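Local coordinates for protein ribonucleoside-diphosphate reductase small chain 2 (Saccharomyces cerevisiae, PDB 1JK0) that is required for its sister small chain to fold properly and, with it, provides the small subunit of ribonucleotide reductase, which makes deoxyribonucleotides for DNA synthesis, at residues B[106-111]-B[173-178]; B[165-170]-B[179-184]; B[226-231]-B[283-288]. All blocks are in the same frame, centred on the assembly; numbering follows the deposited sequence.

Helix 175-188 serves both contact 1, by its first turn, and contact 2, by the next; their centres are about 11 Å apart and their segments alternate along the chain. Contact 3 comes later, pairing helices 207-232 and 277-288, with its centre about 15 Å from that of contact 1 and about 13 Å from that of contact 2. Helix 207-232 nonetheless reaches both: Leu230 meets Tyr175 and Leu179, and Phe231 meets Ala176 and Val180. From the other segment of contact 3, Leu285 touches Ile188. All three thus gather around helix 175-188, a single helix packed against several others within the ferritin-like fold of the small chain.

Contact 1 (B[106-111]-B[173-178]); sequences AQLQNP and SLYAER
The side-chain oxygen of Gln107 accepts the one hydrogen bond that joins residues 106-111 to 173-178: Arg178 NH2 lies 2.7 Å from Gln107 OE1, with an N-H...O angle of 154°. It ties the end of helix 101-107 to the first turn of helix 175-188 in the ferritin-like helical fold of the ribonucleotide reductase small chain. The donor lies in the carbonyl plane, on a lone pair of OE1, and OE1 in turn sits at the guanidinium edge. Amide and guanidinium are nearly coplanar, their planes 18° apart, although the two side chains cross at about a right angle.

The other end of the guanidinium is held by its own segment. Arg178 NH1 reaches Ser173 OG at 3.1 Å, somewhat tilted from the plane, and makes a weak bond to Ser173 O, while Tyr175 N stands over one face, offset toward the rim. The bend in the arginine chain at chi3 (-85°) folds the group back over the helix start, where these partners lie. Cut back to an alanine, this position would probably leave Gln107 OE1 without its donor, the amide freer to turn, and Ser173 OG without its NH1 partner.

Leu174 occupies the N-cap position of helix 175-188, and its backbone N is hydrogen-bonded to Glu177 OE2 at 3.3 Å, met from above the carboxylate plane. Tyr175 N is hydrogen-bonded to Glu22 OE2. The Tyr175 side chain, with CG opposite the backbone N, extends toward the 106-111 segment, and Gln107 OE1 lies obliquely to its ring, nearest CD1. Beyond the helix end, Leu108 also packs on Phe226 and Leu230 of helix 207-232, while its CD1 rests 4.1 Å from Tyr175 OH.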
loop_
_atom_site.group_PDB
_atom_site.type_symbol
_atom_site.label_atom_id
_atom_site.label_comp_id
_atom_site.label_asym_id
_atom_site.label_seq_id
_atom_site.Cartn_x
_atom_site.Cartn_y
_atom_site.Cartn_z
ATOM N N ALA B 106 5.589 -5.533 9.394
ATOM C CA ALA B 106 5.623 -6.951 9.093
ATOM C C ALA B 106 5.529 -7.790 10.368
ATOM O O ALA B 106 5.112 -8.950 10.340
ATOM C CB ALA B 106 6.895 -7.284 8.341
ATOM N N GLN B 107 5.900 -7.195 11.492
ATOM C CA GLN B 107 5.861 -7.904 12.753
ATOM C C GLN B 107 4.508 -7.805 13.443
ATOM O O GLN B 107 4.110 -8.705 14.181
ATOM C CB GLN B 107 6.947 -7.356 13.657
ATOM C CG GLN B 107 8.299 -7.335 12.998
ATOM C CD GLN B 107 9.404 -7.096 13.982
ATOM O OE1 GLN B 107 9.624 -7.909 14.873
ATOM N NE2 GLN B 107 10.108 -5.976 13.835
ATOM N N LEU B 108 3.808 -6.705 13.204
ATOM C CA LEU B 108 2.500 -6.465 13.790
ATOM C C LEU B 108 1.447 -7.225 12.979
ATOM O O LEU B 108 0.984 -6.739 11.944
ATOM C CB LEU B 108 2.227 -4.968 13.760
ATOM C CG LEU B 108 1.045 -4.486 14.585
ATOM C CD1 LEU B 108 1.175 -4.922 16.028
ATOM C CD2 LEU B 108 0.976 -2.991 14.483
ATOM N N GLN B 109 1.058 -8.406 13.460
ATOM C CA GLN B 109 0.104 -9.263 12.750
ATOM C C GLN B 109 -1.404 -8.980 12.819
ATOM O O GLN B 109 -2.149 -9.757 13.414
ATOM C CB GLN B 109 0.327 -10.724 13.160
ATOM C CG GLN B 109 1.762 -11.216 12.999
ATOM C CD GLN B 109 2.206 -11.297 11.547
ATOM O OE1 GLN B 109 1.749 -12.155 10.784
ATOM N NE2 GLN B 109 3.097 -10.392 11.155
ATOM N N ASN B 110 -1.859 -7.886 12.214
ATOM C CA ASN B 110 -3.285 -7.580 12.157
ATOM C C ASN B 110 -3.600 -6.427 11.198
ATOM O O ASN B 110 -2.780 -5.524 10.989
ATOM C CB ASN B 110 -3.868 -7.318 13.550
ATOM C CG ASN B 110 -3.223 -6.158 14.250
ATOM O OD1 ASN B 110 -2.218 -6.320 14.935
ATOM N ND2 ASN B 110 -3.795 -4.967 14.083
ATOM N N PRO B 111 -4.806 -6.448 10.602
ATOM C CA PRO B 111 -5.276 -5.439 9.647
ATOM C C PRO B 111 -5.271 -4.045 10.240
ATOM O O PRO B 111 -4.969 -3.068 9.555
ATOM C CB PRO B 111 -6.697 -5.891 9.322
ATOM C CG PRO B 111 -6.775 -7.318 9.835
ATOM C CD PRO B 111 -5.925 -7.295 11.047
ATOM N N SER B 173 18.131 -8.146 19.597
ATOM C CA SER B 173 17.183 -7.131 20.057
ATOM C C SER B 173 15.784 -7.718 20.252
ATOM O O SER B 173 15.435 -8.725 19.639
ATOM C CB SER B 173 17.105 -5.988 19.043
ATOM O OG SER B 173 16.640 -6.457 17.787
ATOM N N LEU B 174 14.991 -7.082 21.108
ATOM C CA LEU B 174 13.624 -7.524 21.373
ATOM C C LEU B 174 12.619 -6.515 20.823
ATOM O O LEU B 174 12.910 -5.319 20.742
ATOM C CB LEU B 174 13.406 -7.686 22.871
ATOM C CG LEU B 174 14.128 -8.845 23.552
ATOM C CD1 LEU B 174 13.922 -8.753 25.063
ATOM C CD2 LEU B 174 13.600 -10.162 23.019
ATOM N N TYR B 175 11.434 -7.001 20.462
ATOM C CA TYR B 175 10.377 -6.163 19.897
ATOM C C TYR B 175 10.068 -4.926 20.728
ATOM O O TYR B 175 10.009 -3.807 20.204
ATOM C CB TYR B 175 9.102 -6.982 19.716
ATOM C CG TYR B 175 7.963 -6.195 19.115
ATOM C CD1 TYR B 175 8.079 -5.629 17.850
ATOM C CD2 TYR B 175 6.776 -5.996 19.819
ATOM C CE1 TYR B 175 7.047 -4.884 17.300
ATOM C CE2 TYR B 175 5.737 -5.255 19.276
ATOM C CZ TYR B 175 5.881 -4.702 18.014
ATOM O OH TYR B 175 4.859 -3.970 17.464
ATOM N N ALA B 176 9.865 -5.126 22.025
ATOM C CA ALA B 176 9.566 -4.010 22.903
ATOM C C ALA B 176 10.678 -2.983 22.792
ATOM O O ALA B 176 10.415 -1.787 22.728
ATOM C CB ALA B 176 9.433 -4.486 24.330
ATOM N N GLU B 177 11.923 -3.457 22.765
ATOM C CA GLU B 177 13.066 -2.568 22.649
ATOM C C GLU B 177 13.017 -1.780 21.345
ATOM O O GLU B 177 12.998 -0.540 21.361
ATOM C CB GLU B 177 14.367 -3.363 22.735
ATOM C CG GLU B 177 14.724 -3.772 24.156
ATOM C CD GLU B 177 15.932 -4.686 24.228
ATOM O OE1 GLU B 177 16.293 -5.084 25.357
ATOM O OE2 GLU B 177 16.510 -5.010 23.164
ATOM N N ARG B 178 12.984 -2.498 20.224
ATOM C CA ARG B 178 12.924 -1.862 18.911
ATOM C C ARG B 178 11.811 -0.822 18.880
ATOM O O ARG B 178 11.914 0.188 18.190
ATOM C CB ARG B 178 12.660 -2.897 17.819
ATOM C CG ARG B 178 13.631 -4.059 17.794
ATOM C CD ARG B 178 13.596 -4.767 16.448
ATOM N NE ARG B 178 12.549 -5.781 16.327
ATOM C CZ ARG B 178 12.616 -6.983 16.884
ATOM N NH1 ARG B 178 13.674 -7.315 17.606
ATOM N NH2 ARG B 178 11.640 -7.862 16.699
#

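Contact 2 (B[165-170]-B[179-184]); sequences ERWISN and LVAFAA
Ile168 lies against helix 175-188, its CG1 meeting the methyl of Ala181 at 3.8 Å (Ile168 CG1 to Ala181 CB). With CG1 set opposite the carbonyl carbon (chi1 -56°) and the chain continuing straight to CD1 (chi2 177°), the long branch runs past the alanine, and CD1 comes within 4.2 Å of the backbone N of Phe182. The shorter branch, CG2, is turned the other way, opposite the backbone N, so the methylene and terminal methyl carry the touching.

Trp167 approaches the same methyl from the neighbouring position. Its CB is 3.8 Å from Ala181 CB, and it is this methylene, at the root of the side chain, that makes the close approach; the alanine methyl lies obliquely to the indole. Ala181 CB is therefore shared by two consecutive residues, and the small side chain lets the backbones come close, with Trp167 CA and Ala181 CA 6.4 Å apart. The side-chain pairs that touch are apolar, and the contact is modest, burying 136 Å² over both segments.

Each large group finds further packing beyond this pair. The indole reaches helix 240-258 at Ile242, Ile246 and Glu249 and also meets the ring of Phe163, while Arg166 CG lies over one of its faces, offset toward the rim. Arg166 itself forms a salt bridge with Glu249. On the other flank, Ile168 and Phe182 both touch Leu100 and helix 101-107, where the Phe182 ring stacks with Phe104.

The connection is short: eight residues separate Asn170 from Leu179, and the chain leaving helix 155-166 returns along helix 175-188. The contact thus ties the residues just after one helix to the next, within the ferritin-like fold of this small-chain family.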
loop_
_atom_site.group_PDB
_atom_site.type_symbol
_atom_site.label_atom_id
_atom_site.label_comp_id
_atom_site.label_asym_id
_atom_site.label_seq_id
_atom_site.Cartn_x
_atom_site.Cartn_y
_atom_site.Cartn_z
ATOM N N GLU B 165 21.376 1.170 14.405
ATOM C CA GLU B 165 22.171 -0.040 14.212
ATOM C C GLU B 165 22.332 -0.789 15.530
ATOM O O GLU B 165 22.698 -1.964 15.550
ATOM C CB GLU B 165 23.555 0.318 13.673
ATOM C CG GLU B 165 24.444 -0.888 13.436
ATOM C CD GLU B 165 23.905 -1.788 12.344
ATOM O OE1 GLU B 165 23.868 -3.022 12.549
ATOM O OE2 GLU B 165 23.524 -1.258 11.276
ATOM N N ARG B 166 22.039 -0.100 16.628
ATOM C CA ARG B 166 22.181 -0.668 17.963
ATOM C C ARG B 166 20.956 -1.424 18.487
ATOM O O ARG B 166 21.041 -2.613 18.803
ATOM C CB ARG B 166 22.564 0.452 18.945
ATOM C CG ARG B 166 23.155 -0.019 20.268
ATOM C CD ARG B 166 23.411 1.139 21.243
ATOM N NE ARG B 166 24.373 2.120 20.741
ATOM C CZ ARG B 166 24.054 3.232 20.083
ATOM N NH1 ARG B 166 22.785 3.525 19.837
ATOM N NH2 ARG B 166 25.008 4.055 19.671
ATOM N N TRP B 167 19.819 -0.740 18.575
ATOM C CA TRP B 167 18.611 -1.365 19.100
ATOM C C TRP B 167 17.640 -1.966 18.080
ATOM O O TRP B 167 16.984 -2.965 18.374
ATOM C CB TRP B 167 17.857 -0.369 19.978
ATOM C CG TRP B 167 18.720 0.382 20.958
ATOM C CD1 TRP B 167 19.315 1.591 20.761
ATOM C CD2 TRP B 167 19.030 0.000 22.308
ATOM N NE1 TRP B 167 19.967 1.994 21.905
ATOM C CE2 TRP B 167 19.807 1.036 22.869
ATOM C CE3 TRP B 167 18.722 -1.114 23.098
ATOM C CZ2 TRP B 167 20.278 0.993 24.181
ATOM C CZ3 TRP B 167 19.192 -1.156 24.407
ATOM C CH2 TRP B 167 19.961 -0.107 24.932
ATOM N N ILE B 168 17.543 -1.376 16.891
ATOM C CA ILE B 168 16.622 -1.873 15.864
ATOM C C ILE B 168 17.183 -2.919 14.893
ATOM O O ILE B 168 16.622 -4.004 14.759
ATOM C CB ILE B 168 16.065 -0.722 14.995
ATOM C CG1 ILE B 168 15.389 0.327 15.869
ATOM C CG2 ILE B 168 15.092 -1.278 13.964
ATOM C CD1 ILE B 168 14.894 1.509 15.073
ATOM N N SER B 169 18.271 -2.579 14.202
ATOM C CA SER B 169 18.876 -3.483 13.213
ATOM C C SER B 169 19.566 -4.693 13.833
ATOM O O SER B 169 19.460 -5.808 13.318
ATOM C CB SER B 169 19.875 -2.718 12.337
ATOM O OG SER B 169 19.241 -1.658 11.639
ATOM N N ASN B 170 20.274 -4.460 14.937
ATOM C CA ASN B 170 20.988 -5.515 15.653
ATOM C C ASN B 170 20.102 -6.736 15.888
ATOM O O ASN B 170 18.994 -6.624 16.410
ATOM C CB ASN B 170 21.521 -4.962 16.989
ATOM C CG ASN B 170 21.942 -6.056 17.957
ATOM O OD1 ASN B 170 22.496 -7.075 17.552
ATOM N ND2 ASN B 170 21.694 -5.838 19.245
ATOM N N LEU B 179 10.739 -1.071 19.620
ATOM C CA LEU B 179 9.638 -0.124 19.658
ATOM C C LEU B 179 10.101 1.175 20.310
ATOM O O LEU B 179 9.967 2.247 19.727
ATOM C CB LEU B 179 8.458 -0.724 20.429
ATOM C CG LEU B 179 7.118 -0.883 19.706
ATOM C CD1 LEU B 179 7.296 -1.153 18.222
ATOM C CD2 LEU B 179 6.373 -2.013 20.366
ATOM N N VAL B 180 10.667 1.081 21.509
ATOM C CA VAL B 180 11.142 2.274 22.213
ATOM C C VAL B 180 12.143 3.064 21.352
ATOM O O VAL B 180 12.078 4.292 21.273
ATOM C CB VAL B 180 11.792 1.898 23.567
ATOM C CG1 VAL B 180 12.222 3.155 24.300
ATOM C CG2 VAL B 180 10.802 1.113 24.420
ATOM N N ALA B 181 13.059 2.360 20.697
ATOM C CA ALA B 181 14.037 3.016 19.832
ATOM C C ALA B 181 13.318 3.736 18.700
ATOM O O ALA B 181 13.593 4.904 18.409
ATOM C CB ALA B 181 14.997 1.991 19.252
ATOM N N PHE B 182 12.395 3.026 18.062
ATOM C CA PHE B 182 11.633 3.580 16.955
ATOM C C PHE B 182 10.998 4.919 17.347
ATOM O O PHE B 182 11.051 5.882 16.583
ATOM C CB PHE B 182 10.550 2.587 16.512
ATOM C CG PHE B 182 9.934 2.917 15.185
ATOM C CD1 PHE B 182 8.579 2.703 14.962
ATOM C CD2 PHE B 182 10.713 3.437 14.146
ATOM C CE1 PHE B 182 8.004 3.004 13.722
ATOM C CE2 PHE B 182 10.149 3.741 12.905
ATOM C CZ PHE B 182 8.791 3.523 12.692
ATOM N N ALA B 183 10.417 4.980 18.545
ATOM C CA ALA B 183 9.789 6.212 19.025
ATOM C C ALA B 183 10.816 7.320 19.223
ATOM O O ALA B 183 10.526 8.498 18.997
ATOM C CB ALA B 183 9.051 5.959 20.328
ATOM N N ALA B 184 12.007 6.934 19.678
ATOM C CA ALA B 184 13.092 7.884 19.876
ATOM C C ALA B 184 13.333 8.498 18.515
ATOM O O ALA B 184 13.298 9.713 18.359
ATOM C CB ALA B 184 14.349 7.162 20.352
#

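Contact 3 (B[226-231]-B[283-288]); sequences FSCLLF and DGLLQG
Leu285 and Gly288, one turn apart on helix 277-288, face Cys228 of helix 207-232, in a small helix-helix contact at the surface of the ferritin-like fold. Ahead of them, Asp283 OD1 is hydrogen-bonded to the backbone N of Tyr295, the last modelled residue, and Asp283 O accepts the helical bond from Gln287 N. Gly284 O likewise receives Gly288 N, so the helical bonding continues regularly as far as Gly288.

Leu285 is the first to reach across to the other helix. Its CG stands opposite the backbone N (chi1 -177°), and the branch ending in CD1 swings nearer to helix 207-232 than the start of the side chain would suggest, reaching Cys228 SG at 3.7 Å. This sulfur-methyl packing is the one apolar side-chain pair of the contact. Leu285 also rests on Ile188 of helix 175-188, so that its side chain touches two helices besides its own.

Leu286 turns instead toward helix 240-258, packing on Ile243 and Ile247, and Gln287 OE1 makes a weak hydrogen bond with Lys293 NZ. Gly288 then presents backbone alone to the cysteine: its CA lies 6.1 Å from Cys228 CA, the closest pair of CA atoms between the segments. Phe289, the next residue, touches Cys228 and meets the ring of Phe231 edge-to-face, carrying the packing on past the helix. At the glycine itself, the carbonyl oxygen Gly288 O lies 4.2 Å from Cys228 CB.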
loop_
_atom_site.group_PDB
_atom_site.type_symbol
_atom_site.label_atom_id
_atom_site.label_comp_id
_atom_site.label_asym_id
_atom_site.label_seq_id
_atom_site.Cartn_x
_atom_site.Cartn_y
_atom_site.Cartn_z
ATOM N N PHE B 226 1.868 6.002 18.418
ATOM C CA PHE B 226 1.471 4.676 17.982
ATOM C C PHE B 226 2.406 3.626 18.547
ATOM O O PHE B 226 1.967 2.531 18.902
ATOM C CB PHE B 226 1.427 4.567 16.453
ATOM C CG PHE B 226 0.819 3.288 15.970
ATOM C CD1 PHE B 226 -0.510 2.985 16.256
ATOM C CD2 PHE B 226 1.583 2.351 15.290
ATOM C CE1 PHE B 226 -1.067 1.767 15.881
ATOM C CE2 PHE B 226 1.041 1.129 14.909
ATOM C CZ PHE B 226 -0.295 0.839 15.210
ATOM N N SER B 227 3.692 3.945 18.645
ATOM C CA SER B 227 4.626 2.968 19.185
ATOM C C SER B 227 4.480 2.886 20.701
ATOM O O SER B 227 4.760 1.853 21.303
ATOM C CB SER B 227 6.055 3.308 18.772
ATOM O OG SER B 227 6.193 3.210 17.357
ATOM N N CYS B 228 4.023 3.968 21.324
ATOM C CA CYS B 228 3.805 3.952 22.764
ATOM C C CYS B 228 2.535 3.159 23.025
ATOM O O CYS B 228 2.374 2.548 24.075
ATOM C CB CYS B 228 3.664 5.369 23.307
ATOM S SG CYS B 228 5.239 6.229 23.440
ATOM N N LEU B 229 1.634 3.176 22.050
ATOM C CA LEU B 229 0.386 2.440 22.149
ATOM C C LEU B 229 0.642 0.947 21.978
ATOM O O LEU B 229 0.055 0.131 22.684
ATOM C CB LEU B 229 -0.594 2.909 21.081
ATOM C CG LEU B 229 -1.804 1.994 20.918
ATOM C CD1 LEU B 229 -2.520 1.866 22.239
ATOM C CD2 LEU B 229 -2.721 2.552 19.852
ATOM N N LEU B 230 1.499 0.578 21.031
ATOM C CA LEU B 230 1.798 -0.834 20.836
ATOM C C LEU B 230 2.502 -1.316 22.091
ATOM O O LEU B 230 2.034 -2.235 22.772
ATOM C CB LEU B 230 2.694 -1.041 19.616
ATOM C CG LEU B 230 2.000 -0.708 18.294
ATOM C CD1 LEU B 230 2.947 -0.960 17.146
ATOM C CD2 LEU B 230 0.740 -1.552 18.151
ATOM N N PHE B 231 3.621 -0.673 22.402
ATOM C CA PHE B 231 4.386 -1.020 23.586
ATOM C C PHE B 231 3.432 -1.270 24.759
ATOM O O PHE B 231 3.456 -2.332 25.382
ATOM C CB PHE B 231 5.342 0.117 23.948
ATOM C CG PHE B 231 6.280 -0.221 25.070
ATOM C CD1 PHE B 231 7.427 -0.973 24.831
ATOM C CD2 PHE B 231 6.001 0.187 26.368
ATOM C CE1 PHE B 231 8.281 -1.314 25.869
ATOM C CE2 PHE B 231 6.844 -0.148 27.415
ATOM C CZ PHE B 231 7.988 -0.899 27.169
ATOM N N ASP B 283 11.660 13.515 28.190
ATOM C CA ASP B 283 11.018 13.035 29.412
ATOM C C ASP B 283 9.585 12.601 29.169
ATOM O O ASP B 283 9.149 11.573 29.687
ATOM C CB ASP B 283 11.043 14.103 30.511
ATOM C CG ASP B 283 12.412 14.249 31.155
ATOM O OD1 ASP B 283 13.023 13.217 31.512
ATOM O OD2 ASP B 283 12.873 15.398 31.316
ATOM N N GLY B 284 8.854 13.393 28.391
ATOM C CA GLY B 284 7.477 13.057 28.087
ATOM C C GLY B 284 7.392 11.676 27.470
ATOM O O GLY B 284 6.497 10.892 27.787
ATOM N N LEU B 285 8.331 11.377 26.580
ATOM C CA LEU B 285 8.370 10.077 25.929
ATOM C C LEU B 285 8.774 9.027 26.958
ATOM O O LEU B 285 8.269 7.903 26.940
ATOM C CB LEU B 285 9.377 10.081 24.776
ATOM C CG LEU B 285 9.446 8.775 23.989
ATOM C CD1 LEU B 285 8.126 8.553 23.282
ATOM C CD2 LEU B 285 10.576 8.831 22.988
ATOM N N LEU B 286 9.687 9.394 27.855
ATOM C CA LEU B 286 10.135 8.467 28.887
ATOM C C LEU B 286 8.921 8.035 29.693
ATOM O O LEU B 286 8.762 6.860 30.029
ATOM C CB LEU B 286 11.163 9.130 29.811
ATOM C CG LEU B 286 12.576 8.527 29.823
ATOM C CD1 LEU B 286 12.491 7.007 29.797
ATOM C CD2 LEU B 286 13.359 9.012 28.626
ATOM N N GLN B 287 8.062 9.000 29.996
ATOM C CA GLN B 287 6.853 8.734 30.752
ATOM C C GLN B 287 5.941 7.913 29.869
ATOM O O GLN B 287 5.190 7.062 30.343
ATOM C CB GLN B 287 6.174 10.046 31.119
ATOM C CG GLN B 287 4.948 9.892 31.989
ATOM C CD GLN B 287 4.331 11.235 32.337
ATOM O OE1 GLN B 287 5.028 12.156 32.785
ATOM N NE2 GLN B 287 3.018 11.353 32.141
ATOM N N GLY B 288 6.025 8.185 28.572
ATOM C CA GLY B 288 5.213 7.483 27.598
ATOM C C GLY B 288 5.358 5.982 27.688
ATOM O O GLY B 288 4.391 5.257 27.478
#